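Local coordinates for putative amidohydrolase/peptidase (Burkholderia cenocepacia, PDB 4WJB), which probably hydrolyses carbon-nitrogen bonds other than peptide bonds, as a zinc-dependent member of the peptidase M20 family, at residues R23-A26 and S27-R30; L57-Q60 and W61-A65; Q206-I209 and L210-G214; R346-D349 and T350-A354; E399-T402 and P403-T407. All coordinates share one frame; numbering follows the deposited sequence. Where two conformers were deposited one is given.

Contact 1: residues R23-A26 and S27-R30; sequences RLWA and SLER
Trp25 crosses the bent side chain of Glu29, one helical turn further on, at an angle, yet the two flat ends are almost parallel, with ring and carboxylate planes only 3° apart. The methylene makes the closest approach, Glu29 CG lying 3.6 Å from Trp25 NE1, while Glu29 OE2 stays 3.9 Å from Trp25 CE2. The kink at CG (chi2 -69°) brings the carboxylate beside the indole. Beneath this pair the backbone is regular helix, and Glu29 N donates to Trp25 O at 2.9 Å.

On the neighbouring flank Ser27 turns its hydroxyl back to the preceding turn. With OG held between the backbone N and the carbonyl carbon (chi1 76°), Ser27 OG donates to Leu24 O at 2.7 Å. The same oxygen accepts from Leu28 N at 3.1 Å, and both donors arrive from one face of the carbonyl plane. Leu28 completes this flank by bringing CD1 to 4.2 Å from Leu24 CG, the two side chains running at a slant to one another.

Helix 21-31 is set among three others. Ser27 and Leu28 rest on Leu113 of helix 109-124, Trp25 reaches Pro403 and Ala406 of helix 403-421, and Ser27 also meets Trp61 of helix 49-64. Arg23 forms salt bridges with Asp124 and Glu117.

Since Ser27 is buried, its bond to Leu24 O gives the hydroxyl a partner within its own helix, and a polar side chain can thus sit against Leu113 and Trp61.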
loop_
_atom_site.group_PDB
_atom_site.type_symbol
_atom_site.label_atom_id
_atom_site.label_comp_id
_atom_site.label_asym_id
_atom_site.label_seq_id
_atom_site.Cartn_x
_atom_site.Cartn_y
_atom_site.Cartn_z
ATOM N N ARG A 23 -37.086 2.237 -33.778
ATOM C CA ARG A 23 -38.034 2.647 -32.741
ATOM C C ARG A 23 -37.407 2.498 -31.359
ATOM O O ARG A 23 -37.471 3.410 -30.525
ATOM C CB ARG A 23 -39.323 1.821 -32.842
ATOM C CG ARG A 23 -40.414 2.194 -31.854
ATOM C CD ARG A 23 -41.716 1.473 -32.195
ATOM N NE ARG A 23 -41.587 0.019 -32.101
ATOM C CZ ARG A 23 -42.441 -0.848 -32.640
ATOM N NH1 ARG A 23 -43.497 -0.417 -33.330
ATOM N NH2 ARG A 23 -42.234 -2.152 -32.500
ATOM N N LEU A 24 -36.797 1.343 -31.118
ATOM C CA LEU A 24 -36.112 1.098 -29.857
ATOM C C LEU A 24 -35.003 2.123 -29.634
ATOM O O LEU A 24 -34.832 2.630 -28.526
ATOM C CB LEU A 24 -35.536 -0.315 -29.829
ATOM C CG LEU A 24 -34.539 -0.607 -28.705
ATOM C CD1 LEU A 24 -35.244 -0.683 -27.358
ATOM C CD2 LEU A 24 -33.794 -1.888 -28.995
ATOM N N TRP A 25 -34.257 2.432 -30.692
ATOM C CA TRP A 25 -33.150 3.380 -30.582
ATOM C C TRP A 25 -33.667 4.777 -30.270
ATOM O O TRP A 25 -33.092 5.493 -29.457
ATOM C CB TRP A 25 -32.323 3.410 -31.865
ATOM C CG TRP A 25 -31.055 4.188 -31.724
ATOM C CD1 TRP A 25 -30.816 5.463 -32.151
ATOM C CD2 TRP A 25 -29.848 3.742 -31.095
ATOM N NE1 TRP A 25 -29.526 5.835 -31.833
ATOM C CE2 TRP A 25 -28.912 4.793 -31.185
ATOM C CE3 TRP A 25 -29.464 2.551 -30.472
ATOM C CZ2 TRP A 25 -27.625 4.693 -30.673
ATOM C CZ3 TRP A 25 -28.180 2.452 -29.961
ATOM C CH2 TRP A 25 -27.277 3.518 -30.064
ATOM N N ALA A 26 -34.764 5.154 -30.920
ATOM C CA ALA A 26 -35.383 6.447 -30.672
ATOM C C ALA A 26 -35.824 6.573 -29.210
ATOM O O ALA A 26 -35.672 7.634 -28.602
ATOM C CB ALA A 26 -36.565 6.657 -31.613
ATOM N N SER A 27 -36.349 5.490 -28.643
ATOM C CA SER A 27 -36.806 5.518 -27.258
ATOM C C SER A 27 -35.620 5.678 -26.298
ATOM O O SER A 27 -35.731 6.341 -25.267
ATOM C CB SER A 27 -37.612 4.255 -26.917
ATOM O OG SER A 27 -36.776 3.123 -26.733
ATOM N N LEU A 28 -34.484 5.088 -26.650
ATOM C CA LEU A 28 -33.268 5.217 -25.840
ATOM C C LEU A 28 -32.695 6.636 -25.908
ATOM O O LEU A 28 -32.278 7.198 -24.890
ATOM C CB LEU A 28 -32.219 4.195 -26.289
ATOM C CG LEU A 28 -32.544 2.744 -25.923
ATOM C CD1 LEU A 28 -31.709 1.768 -26.747
ATOM C CD2 LEU A 28 -32.329 2.512 -24.435
ATOM N N GLU A 29 -32.673 7.211 -27.106
ATOM C CA GLU A 29 -32.211 8.587 -27.278
ATOM C C GLU A 29 -33.094 9.564 -26.497
ATOM O O GLU A 29 -32.597 10.477 -25.841
ATOM C CB GLU A 29 -32.186 8.969 -28.762
ATOM C CG GLU A 29 -31.161 8.204 -29.595
ATOM C CD GLU A 29 -29.727 8.580 -29.262
ATOM O OE1 GLU A 29 -29.303 9.691 -29.643
ATOM O OE2 GLU A 29 -29.026 7.764 -28.622
ATOM N N ARG A 30 -34.406 9.353 -26.560
ATOM C CA ARG A 30 -35.364 10.226 -25.884
ATOM C C ARG A 30 -35.238 10.141 -24.363
ATOM O O ARG A 30 -35.227 11.160 -23.666
ATOM C CB ARG A 30 -36.792 9.877 -26.316
ATOM C CG ARG A 30 -37.885 10.553 -25.499
ATOM C CD ARG A 30 -37.872 12.066 -25.673
ATOM N NE ARG A 30 -38.982 12.691 -24.958
ATOM C CZ ARG A 30 -38.915 13.134 -23.705
ATOM N NH1 ARG A 30 -37.783 13.026 -23.020
ATOM N NH2 ARG A 30 -39.978 13.686 -23.135
#

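Contact 2: residues L57-Q60 and W61-A65; sequences LFVQ and WAREA
Residues 57-64 keep helical phi and psi, with i to i+4 bonds such as Trp61 N to Leu57 O (2.9 Å), and Ala65 is the first to depart from them. Leu57 lies over one face of the Trp61 indole in a CH-pi contact: Leu57 CG stands 3.8 Å from the centroid of the Trp61 six-membered ring, 20° off the normal. Its two methyls spread across the ring, CD1 near Trp61 NE1 and CD2 3.6 Å from Trp61 CZ2.

Further round the helix, Val59 CG1 sits over a face of the Arg63 guanidinium, 3.6 Å from Arg63 NH1, the two side chains running alongside each other. In the conformer modelled here Gln60, bent at chi2 (68°), sends its amide toward Glu64, whose carboxylate is turned 76° against it; the separation is too short to be trusted. A water 2.7 Å from Gln60 OE1 and 3.0 Å from Arg63 NH1 bridges the two, again tentatively.

Arg120 of helix 109-124 adds a cation-pi contact to Trp61, and Phe58 packs on strands 77-81 and 133-138. This is the pattern of an amphipathic helix laid against a beta-sheet, here in the zinc-binding part of an M20 fold.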
loop_
_atom_site.group_PDB
_atom_site.type_symbol
_atom_site.label_atom_id
_atom_site.label_comp_id
_atom_site.label_asym_id
_atom_site.label_seq_id
_atom_site.Cartn_x
_atom_site.Cartn_y
_atom_site.Cartn_z
ATOM N N LEU A 57 -42.754 8.863 -18.044
ATOM C CA LEU A 57 -42.659 8.674 -19.489
ATOM C C LEU A 57 -42.843 7.205 -19.861
ATOM O O LEU A 57 -43.537 6.883 -20.824
ATOM C CB LEU A 57 -41.317 9.191 -20.014
ATOM C CG LEU A 57 -41.178 9.273 -21.533
ATOM C CD1 LEU A 57 -42.282 10.148 -22.093
ATOM C CD2 LEU A 57 -39.817 9.837 -21.915
ATOM N N PHE A 58 -42.223 6.315 -19.093
ATOM C CA PHE A 58 -42.394 4.884 -19.319
ATOM C C PHE A 58 -43.854 4.491 -19.139
ATOM O O PHE A 58 -44.424 3.749 -19.943
ATOM C CB PHE A 58 -41.510 4.071 -18.366
ATOM C CG PHE A 58 -41.820 2.602 -18.372
ATOM C CD1 PHE A 58 -41.335 1.789 -19.377
ATOM C CD2 PHE A 58 -42.617 2.042 -17.383
ATOM C CE1 PHE A 58 -41.630 0.428 -19.395
ATOM C CE2 PHE A 58 -42.913 0.688 -17.394
ATOM C CZ PHE A 58 -42.416 -0.119 -18.404
ATOM N N VAL A 59 -44.451 4.992 -18.068
ATOM C CA VAL A 59 -45.832 4.697 -17.754
ATOM C C VAL A 59 -46.731 5.191 -18.888
ATOM O O VAL A 59 -47.647 4.486 -19.311
ATOM C CB VAL A 59 -46.240 5.325 -16.408
ATOM C CG1 VAL A 59 -47.753 5.496 -16.315
ATOM C CG2 VAL A 59 -45.725 4.467 -15.263
ATOM N N GLN A 60 -46.462 6.394 -19.388
ATOM C CA GLN A 60 -47.247 6.936 -20.492
ATOM C C GLN A 60 -47.113 6.061 -21.739
ATOM O O GLN A 60 -48.113 5.729 -22.374
ATOM C CB GLN A 60 -46.833 8.377 -20.808
ATOM C CG GLN A 60 -47.535 8.982 -22.030
ATOM C CD GLN A 60 -49.028 9.207 -21.822
ATOM O OE1 GLN A 60 -49.491 9.385 -20.694
ATOM N NE2 GLN A 60 -49.789 9.202 -22.920
ATOM N N TRP A 61 -45.886 5.675 -22.081
ATOM C CA TRP A 61 -45.667 4.844 -23.265
ATOM C C TRP A 61 -46.304 3.461 -23.130
ATOM O O TRP A 61 -46.862 2.920 -24.095
ATOM C CB TRP A 61 -44.173 4.697 -23.552
ATOM C CG TRP A 61 -43.523 5.948 -24.063
ATOM C CD1 TRP A 61 -44.147 7.080 -24.512
ATOM C CD2 TRP A 61 -42.116 6.194 -24.172
ATOM N NE1 TRP A 61 -43.210 8.010 -24.899
ATOM C CE2 TRP A 61 -41.956 7.490 -24.697
ATOM C CE3 TRP A 61 -40.975 5.439 -23.876
ATOM C CZ2 TRP A 61 -40.700 8.051 -24.933
ATOM C CZ3 TRP A 61 -39.724 5.999 -24.114
ATOM C CH2 TRP A 61 -39.600 7.291 -24.635
ATOM N N ALA A 62 -46.228 2.899 -21.928
ATOM C CA ALA A 62 -46.799 1.583 -21.654
ATOM C C ALA A 62 -48.320 1.576 -21.829
ATOM O O ALA A 62 -48.888 0.640 -22.411
ATOM C CB ALA A 62 -46.435 1.135 -20.258
ATOM N N ARG A 63 -48.974 2.613 -21.315
ATOM C CA ARG A 63 -50.425 2.729 -21.434
ATOM C C ARG A 63 -50.829 2.923 -22.888
ATOM O O ARG A 63 -51.790 2.313 -23.356
ATOM C CB ARG A 63 -50.945 3.879 -20.567
ATOM C CG ARG A 63 -50.983 3.550 -19.080
ATOM C CD ARG A 63 -51.238 4.789 -18.237
ATOM N NE ARG A 63 -51.481 4.456 -16.833
ATOM C CZ ARG A 63 -51.464 5.345 -15.846
ATOM N NH1 ARG A 63 -51.201 6.618 -16.106
ATOM N NH2 ARG A 63 -51.702 4.962 -14.601
ATOM N N GLU A 64 -50.088 3.765 -23.602
ATOM C CA GLU A 64 -50.336 3.986 -25.025
ATOM C C GLU A 64 -50.179 2.691 -25.823
ATOM O O GLU A 64 -50.781 2.532 -26.887
ATOM C CB GLU A 64 -49.395 5.064 -25.569
ATOM C CG GLU A 64 -49.705 6.463 -25.049
ATOM C CD GLU A 64 -48.628 7.480 -25.388
ATOM O OE1 GLU A 64 -47.644 7.117 -26.065
ATOM O OE2 GLU A 64 -48.772 8.652 -24.980
ATOM N N ALA A 65 -49.380 1.767 -25.294
ATOM C CA ALA A 65 -49.200 0.456 -25.909
ATOM C C ALA A 65 -50.182 -0.575 -25.345
ATOM O O ALA A 65 -50.028 -1.778 -25.563
ATOM C CB ALA A 65 -47.767 -0.020 -25.727
HETATM O O HOH W 1 -49.901 7.914 -18.444
#

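Contact 3: residues Q206-I209 and L210-G214; sequences QGAI and LERAG
An Arg212 chain extended from CG to NE, with CG beside the backbone N (chi1 -66°), carries the side chain back past Ala208 at the start of the helix. Arg212 CG comes 3.1 Å from Ala208 O, and farther out Arg212 NE passes 3.8 Å from Ala208 CB. The same carbonyl is the acceptor for the backbone: Arg212 N donates to Ala208 O at 3.0 Å, with an N-H...O angle of 155°. One residue on, Ala213 N bonds to Ile209 O at 3.1 Å.

Ala208 holds the N-cap position but has no polar side-chain atom to cap with. The N-H groups of the first turn are met from elsewhere: Glu205 accepts from Ile209 N and Leu210 N through its two carboxylate oxygens, and a water accepts from Glu211 N at 3.0 Å while donating to Gly207 O at 2.6 Å. The carboxylate of Glu211 is itself engaged by the backbone N of Asp391.

Phe247 of the second subunit packs on Ala208 and Ile209 and makes a cation-pi contact with Arg212, so this helix start forms part of the dimer interface. Leu210 and Ile209 press on Met363 of strand 362-367.

At the other end Gly214, with positive phi (73°), is the C-prime residue of a Schellman motif, which closes this short helix after little more than one turn.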
loop_
_atom_site.group_PDB
_atom_site.type_symbol
_atom_site.label_atom_id
_atom_site.label_comp_id
_atom_site.label_asym_id
_atom_site.label_seq_id
_atom_site.Cartn_x
_atom_site.Cartn_y
_atom_site.Cartn_z
ATOM N N GLN A 206 -21.231 -4.700 -19.251
ATOM C CA GLN A 206 -20.393 -3.942 -18.309
ATOM C C GLN A 206 -19.005 -4.574 -18.225
ATOM O O GLN A 206 -18.325 -4.517 -17.192
ATOM C CB GLN A 206 -21.033 -3.851 -16.917
ATOM C CG GLN A 206 -22.430 -3.227 -16.899
ATOM C CD GLN A 206 -22.996 -3.085 -15.491
ATOM O OE1 GLN A 206 -23.027 -4.050 -14.726
ATOM N NE2 GLN A 206 -23.442 -1.876 -15.142
ATOM N N GLY A 207 -18.592 -5.171 -19.338
ATOM C CA GLY A 207 -17.299 -5.818 -19.454
ATOM C C GLY A 207 -16.996 -5.997 -20.927
ATOM O O GLY A 207 -17.853 -5.728 -21.771
ATOM N N ALA A 208 -15.788 -6.459 -21.235
ATOM C CA ALA A 208 -15.295 -6.499 -22.609
ATOM C C ALA A 208 -15.240 -7.910 -23.194
ATOM O O ALA A 208 -14.640 -8.124 -24.246
ATOM C CB ALA A 208 -13.907 -5.862 -22.675
ATOM N N ILE A 209 -15.857 -8.873 -22.519
ATOM C CA ILE A 209 -15.779 -10.262 -22.967
ATOM C C ILE A 209 -16.489 -10.474 -24.309
ATOM O O ILE A 209 -15.929 -11.075 -25.228
ATOM C CB ILE A 209 -16.367 -11.220 -21.914
ATOM C CG1 ILE A 209 -15.481 -11.219 -20.662
ATOM C CG2 ILE A 209 -16.518 -12.627 -22.485
ATOM C CD1 ILE A 209 -15.962 -12.130 -19.557
ATOM N N LEU A 210 -17.712 -9.969 -24.422
ATOM C CA LEU A 210 -18.477 -10.124 -25.656
ATOM C C LEU A 210 -17.821 -9.348 -26.786
ATOM O O LEU A 210 -17.658 -9.866 -27.894
ATOM C CB LEU A 210 -19.927 -9.666 -25.465
ATOM C CG LEU A 210 -20.781 -10.549 -24.554
ATOM C CD1 LEU A 210 -22.215 -10.027 -24.461
ATOM C CD2 LEU A 210 -20.761 -11.993 -25.049
ATOM N N GLU A 211 -17.424 -8.112 -26.493
ATOM C CA GLU A 211 -16.840 -7.239 -27.503
ATOM C C GLU A 211 -15.559 -7.823 -28.082
ATOM O O GLU A 211 -15.358 -7.809 -29.295
ATOM C CB GLU A 211 -16.556 -5.856 -26.919
ATOM C CG GLU A 211 -16.068 -4.846 -27.942
ATOM C CD GLU A 211 -15.433 -3.628 -27.298
ATOM O OE1 GLU A 211 -14.868 -3.772 -26.192
ATOM O OE2 GLU A 211 -15.497 -2.533 -27.894
ATOM N N ARG A 212 -14.700 -8.349 -27.219
ATOM C CA ARG A 212 -13.410 -8.862 -27.669
ATOM C C ARG A 212 -13.540 -10.230 -28.332
ATOM O O ARG A 212 -12.718 -10.601 -29.164
ATOM C CB ARG A 212 -12.427 -8.943 -26.501
ATOM C CG ARG A 212 -12.040 -7.593 -25.938
ATOM C CD ARG A 212 -10.882 -7.711 -24.968
ATOM N NE ARG A 212 -10.552 -6.425 -24.369
ATOM C CZ ARG A 212 -9.478 -6.213 -23.616
ATOM N NH1 ARG A 212 -8.625 -7.200 -23.382
ATOM N NH2 ARG A 212 -9.252 -5.011 -23.106
ATOM N N ALA A 213 -14.569 -10.981 -27.961
ATOM C CA ALA A 213 -14.775 -12.295 -28.552
ATOM C C ALA A 213 -15.523 -12.174 -29.875
ATOM O O ALA A 213 -15.586 -13.125 -30.650
ATOM C CB ALA A 213 -15.523 -13.198 -27.594
ATOM N N GLY A 214 -16.078 -10.995 -30.129
ATOM C CA GLY A 214 -16.821 -10.748 -31.351
ATOM C C GLY A 214 -18.167 -11.447 -31.347
ATOM O O GLY A 214 -18.666 -11.870 -32.393
HETATM O O HOH W 2 -18.480 -6.677 -24.086
#

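Contact 4: residues R346-D349 and T350-A354; sequences RCID and TVRDA
The guanidinium of Arg352 receives Asp349 OD1 at its edge, close to its plane, and the methyl Ile348 CG2 obliquely, 3.6 Å from Arg352 NH2. The Asp349 carboxylate is turned 56° against it, and Arg352 NH1 meets Asp349 OD1 from above the carboxylate plane in a salt bridge of 3.2 Å. Its N-H...O angle of 141° marks a bent bond. Arg352 owes this reach to the bend at chi3 (-62°), which carries its tip back beside Asp349 and Ile348.

On another side of the helix Thr350 doubles its hold on the preceding turn. Thr350 OG1 donates to Arg346 O at 2.6 Å, and Thr350 N donates to the same oxygen at 3.0 Å, from the opposite face of the carbonyl plane. Thr350 is buried against Tyr200 of strand 198-204 and Ala416 of helix 403-421, while Val351 and Ile348 pack on Val219 of strand 217-234.

The stronger partner of Arg352 is Asp364, in a salt bridge to Arg352 NH2, and Asp349 adds the bent bond. With carboxylates at two of its nitrogens, the guanidinium is probably restricted in rotation and its positive charge well compensated, whereas the buried hydroxyl of Thr350 donates to a carbonyl of its own helix.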
loop_
_atom_site.group_PDB
_atom_site.type_symbol
_atom_site.label_atom_id
_atom_site.label_comp_id
_atom_site.label_asym_id
_atom_site.label_seq_id
_atom_site.Cartn_x
_atom_site.Cartn_y
_atom_site.Cartn_z
ATOM N N ARG A 346 -34.020 -23.677 -17.915
ATOM C CA ARG A 346 -35.011 -23.456 -18.961
ATOM C C ARG A 346 -34.933 -22.038 -19.529
ATOM O O ARG A 346 -35.125 -21.833 -20.728
ATOM C CB ARG A 346 -36.425 -23.740 -18.435
ATOM C CG ARG A 346 -36.701 -25.220 -18.180
ATOM C CD ARG A 346 -38.134 -25.460 -17.719
ATOM N NE ARG A 346 -39.115 -24.982 -18.691
ATOM C CZ ARG A 346 -39.546 -25.688 -19.731
ATOM N NH1 ARG A 346 -39.085 -26.914 -19.947
ATOM N NH2 ARG A 346 -40.440 -25.169 -20.561
ATOM N N CYS A 347 -34.649 -21.063 -18.671
ATOM C CA CYS A 347 -34.508 -19.681 -19.122
ATOM C C CYS A 347 -33.239 -19.498 -19.940
ATOM O O CYS A 347 -33.242 -18.815 -20.966
ATOM C CB CYS A 347 -34.507 -18.718 -17.935
ATOM S SG CYS A 347 -36.123 -18.524 -17.170
ATOM N N ILE A 348 -32.160 -20.116 -19.470
ATOM C CA ILE A 348 -30.877 -20.084 -20.156
ATOM C C ILE A 348 -30.985 -20.686 -21.547
ATOM O O ILE A 348 -30.572 -20.070 -22.530
ATOM C CB ILE A 348 -29.801 -20.846 -19.360
ATOM C CG1 ILE A 348 -29.502 -20.125 -18.043
ATOM C CG2 ILE A 348 -28.550 -21.022 -20.195
ATOM C CD1 ILE A 348 -28.641 -20.938 -17.087
ATOM N N ASP A 349 -31.546 -21.891 -21.623
ATOM C CA ASP A 349 -31.762 -22.559 -22.904
ATOM C C ASP A 349 -32.679 -21.757 -23.822
ATOM O O ASP A 349 -32.466 -21.707 -25.032
ATOM C CB ASP A 349 -32.341 -23.962 -22.691
ATOM C CG ASP A 349 -31.374 -24.884 -21.971
ATOM O OD1 ASP A 349 -30.221 -24.465 -21.730
ATOM O OD2 ASP A 349 -31.760 -26.029 -21.657
ATOM N N THR A 350 -33.696 -21.128 -23.246
ATOM C CA THR A 350 -34.623 -20.316 -24.033
ATOM C C THR A 350 -33.888 -19.150 -24.688
ATOM O O THR A 350 -34.095 -18.852 -25.866
ATOM C CB THR A 350 -35.777 -19.785 -23.165
ATOM O OG1 THR A 350 -36.543 -20.891 -22.670
ATOM C CG2 THR A 350 -36.683 -18.866 -23.971
ATOM N N VAL A 351 -33.014 -18.508 -23.920
ATOM C CA VAL A 351 -32.197 -17.411 -24.427
ATOM C C VAL A 351 -31.260 -17.878 -25.542
ATOM O O VAL A 351 -31.203 -17.270 -26.613
ATOM C CB VAL A 351 -31.359 -16.767 -23.296
ATOM C CG1 VAL A 351 -30.287 -15.847 -23.874
ATOM C CG2 VAL A 351 -32.260 -16.016 -22.329
ATOM N N ARG A 352 -30.534 -18.963 -25.288
ATOM C CA ARG A 352 -29.601 -19.489 -26.279
ATOM C C ARG A 352 -30.335 -19.887 -27.558
ATOM O O ARG A 352 -29.892 -19.569 -28.661
ATOM C CB ARG A 352 -28.829 -20.685 -25.721
ATOM C CG ARG A 352 -27.710 -21.153 -26.633
ATOM C CD ARG A 352 -26.990 -22.375 -26.079
ATOM N NE ARG A 352 -26.348 -22.118 -24.793
ATOM C CZ ARG A 352 -26.810 -22.557 -23.627
ATOM N NH1 ARG A 352 -27.924 -23.277 -23.581
ATOM N NH2 ARG A 352 -26.158 -22.279 -22.506
ATOM N N ASP A 353 -31.459 -20.578 -27.405
ATOM C CA ASP A 353 -32.252 -20.991 -28.557
ATOM C C ASP A 353 -32.726 -19.784 -29.355
ATOM O O ASP A 353 -32.758 -19.819 -30.581
ATOM C CB ASP A 353 -33.449 -21.838 -28.117
ATOM C CG ASP A 353 -33.034 -23.193 -27.567
ATOM O OD1 ASP A 353 -31.867 -23.590 -27.776
ATOM O OD2 ASP A 353 -33.875 -23.862 -26.931
ATOM N N ALA A 354 -33.086 -18.711 -28.656
ATOM C CA ALA A 354 -33.530 -17.494 -29.325
ATOM C C ALA A 354 -32.411 -16.906 -30.187
ATOM O O ALA A 354 -32.613 -16.639 -31.373
ATOM C CB ALA A 354 -34.018 -16.471 -28.307
#

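Contact 5: residues E399-T402 and P403-T407; sequences EAIT and PEWAT
Thr402 caps the N terminus of helix 403-421 and at the same time lies over one face of Trp405, the two side chains crossing at a slant. Placing OG1 between the backbone N and the carbonyl carbon (chi1 70°) aims the hydroxyl oxygen at the first turn, where it accepts from Trp405 N at 3.1 Å. That bond is nearly straight, with an N-H...O angle of 169°, as expected of an N-cap residue. Pro403 follows directly as the first residue of the helix, and Ala406 N closes the first backbone turn on Thr402 O at 2.9 Å.

The indole is turned back under its own cap. Trp405 CG sits beside the backbone N, bringing the five-membered ring beneath the hydroxyl, and Thr402 OG1 stands 3.2 Å above the Trp405 plane, toward the rim near CG. The methyl serves the other half of the indole: Thr402 CG2 lies 4.0 Å from the centroid of the Trp405 six-membered ring and 8° off its normal, a CH-pi contact over the face.

Ile401 extends the packing into the loop before the helix, its CB 4.1 Å from Trp405 CE3. Ile401 also touches Ile204 of strand 198-204, and Trp405 touches Pro388. Nearby, Glu399 accepts from the backbone N of Asp107, a residue that binds zinc, so the loop probably helps to position this zinc ligand. On the side of the helix that faces Trp25, the outermost carbon of Ile401, CD1, ends 3.7 Å from Ala406 CB.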
loop_
_atom_site.group_PDB
_atom_site.type_symbol
_atom_site.label_atom_id
_atom_site.label_comp_id
_atom_site.label_asym_id
_atom_site.label_seq_id
_atom_site.Cartn_x
_atom_site.Cartn_y
_atom_site.Cartn_z
ATOM N N GLU A 399 -20.098 5.338 -21.728
ATOM C CA GLU A 399 -20.645 4.000 -21.940
ATOM C C GLU A 399 -21.522 3.949 -23.190
ATOM O O GLU A 399 -22.389 4.803 -23.376
ATOM C CB GLU A 399 -21.443 3.576 -20.711
ATOM C CG GLU A 399 -22.438 2.468 -20.935
ATOM C CD GLU A 399 -23.441 2.380 -19.801
ATOM O OE1 GLU A 399 -23.021 2.121 -18.648
ATOM O OE2 GLU A 399 -24.643 2.594 -20.061
ATOM N N ALA A 400 -21.299 2.955 -24.046
ATOM C CA ALA A 400 -21.979 2.931 -25.336
ATOM C C ALA A 400 -22.219 1.532 -25.897
ATOM O O ALA A 400 -21.413 0.617 -25.708
ATOM C CB ALA A 400 -21.185 3.757 -26.346
ATOM N N ILE A 401 -23.347 1.386 -26.588
ATOM C CA ILE A 401 -23.603 0.237 -27.447
ATOM C C ILE A 401 -23.950 0.737 -28.847
ATOM O O ILE A 401 -24.285 1.907 -29.034
ATOM C CB ILE A 401 -24.744 -0.649 -26.910
ATOM C CG1 ILE A 401 -26.080 0.110 -26.958
ATOM C CG2 ILE A 401 -24.419 -1.149 -25.500
ATOM C CD1 ILE A 401 -27.240 -0.658 -26.387
ATOM N N THR A 402 -23.856 -0.148 -29.833
ATOM C CA THR A 402 -24.252 0.181 -31.195
ATOM C C THR A 402 -25.744 -0.106 -31.396
ATOM O O THR A 402 -26.320 -0.919 -30.675
ATOM C CB THR A 402 -23.442 -0.625 -32.219
ATOM O OG1 THR A 402 -23.838 -1.999 -32.150
ATOM C CG2 THR A 402 -21.936 -0.507 -31.937
ATOM N N PRO A 403 -26.375 0.563 -32.373
ATOM C CA PRO A 403 -27.752 0.217 -32.744
ATOM C C PRO A 403 -27.927 -1.275 -33.047
ATOM O O PRO A 403 -28.926 -1.874 -32.655
ATOM C CB PRO A 403 -27.994 1.062 -33.995
ATOM C CG PRO A 403 -27.122 2.257 -33.800
ATOM C CD PRO A 403 -25.894 1.759 -33.090
ATOM N N GLU A 404 -26.952 -1.862 -33.732
ATOM C CA GLU A 404 -26.989 -3.281 -34.076
ATOM C C GLU A 404 -27.085 -4.159 -32.830
ATOM O O GLU A 404 -27.936 -5.048 -32.753
ATOM C CB GLU A 404 -25.752 -3.660 -34.899
ATOM C CG GLU A 404 -25.770 -3.132 -36.331
ATOM C CD GLU A 404 -25.765 -1.610 -36.406
ATOM O OE1 GLU A 404 -25.179 -0.967 -35.508
ATOM O OE2 GLU A 404 -26.361 -1.056 -37.355
ATOM N N TRP A 405 -26.223 -3.896 -31.852
ATOM C CA TRP A 405 -26.255 -4.615 -30.583
ATOM C C TRP A 405 -27.565 -4.378 -29.836
ATOM O O TRP A 405 -28.142 -5.310 -29.281
ATOM C CB TRP A 405 -25.083 -4.197 -29.686
ATOM C CG TRP A 405 -23.735 -4.524 -30.241
ATOM C CD1 TRP A 405 -23.450 -5.358 -31.283
ATOM C CD2 TRP A 405 -22.483 -4.009 -29.782
ATOM N NE1 TRP A 405 -22.088 -5.398 -31.498
ATOM C CE2 TRP A 405 -21.474 -4.573 -30.591
ATOM C CE3 TRP A 405 -22.117 -3.125 -28.763
ATOM C CZ2 TRP A 405 -20.122 -4.283 -30.410
ATOM C CZ3 TRP A 405 -20.773 -2.835 -28.586
ATOM C CH2 TRP A 405 -19.792 -3.413 -29.405
ATOM N N ALA A 406 -28.016 -3.129 -29.806
ATOM C CA ALA A 406 -29.256 -2.792 -29.108
ATOM C C ALA A 406 -30.428 -3.587 -29.676
ATOM O O ALA A 406 -31.214 -4.168 -28.931
ATOM C CB ALA A 406 -29.535 -1.304 -29.198
ATOM N N THR A 407 -30.517 -3.615 -31.004
ATOM C CA THR A 407 -31.571 -4.339 -31.707
ATOM C C THR A 407 -31.491 -5.848 -31.468
ATOM O O THR A 407 -32.513 -6.511 -31.276
ATOM C CB THR A 407 -31.510 -4.055 -33.227
ATOM O OG1 THR A 407 -31.723 -2.657 -33.458
ATOM C CG2 THR A 407 -32.565 -4.857 -33.974
#

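From the N terminus the five contacts come in series; each is local to one turn or helix start, so none encloses or crosses another. Contact 1 on helix 21-31 and contact 2 on helix 49-64, the next helix in the chain, touch where Arg30 packs on Trp61 and Leu57, and Ser27 on Trp61. Contact 3 follows strand 198-204, which carries the zinc ligand His203. Contact 4 lies on helix 345-357, which packs on strands 198-204 and 217-234 and on helix 403-421, the helix that contact 5 begins. Contact 5 brings the chain back to its beginning: Trp25 of contact 1 packs on residues 401-403, and Trp405 meets Glu211 of contact 3.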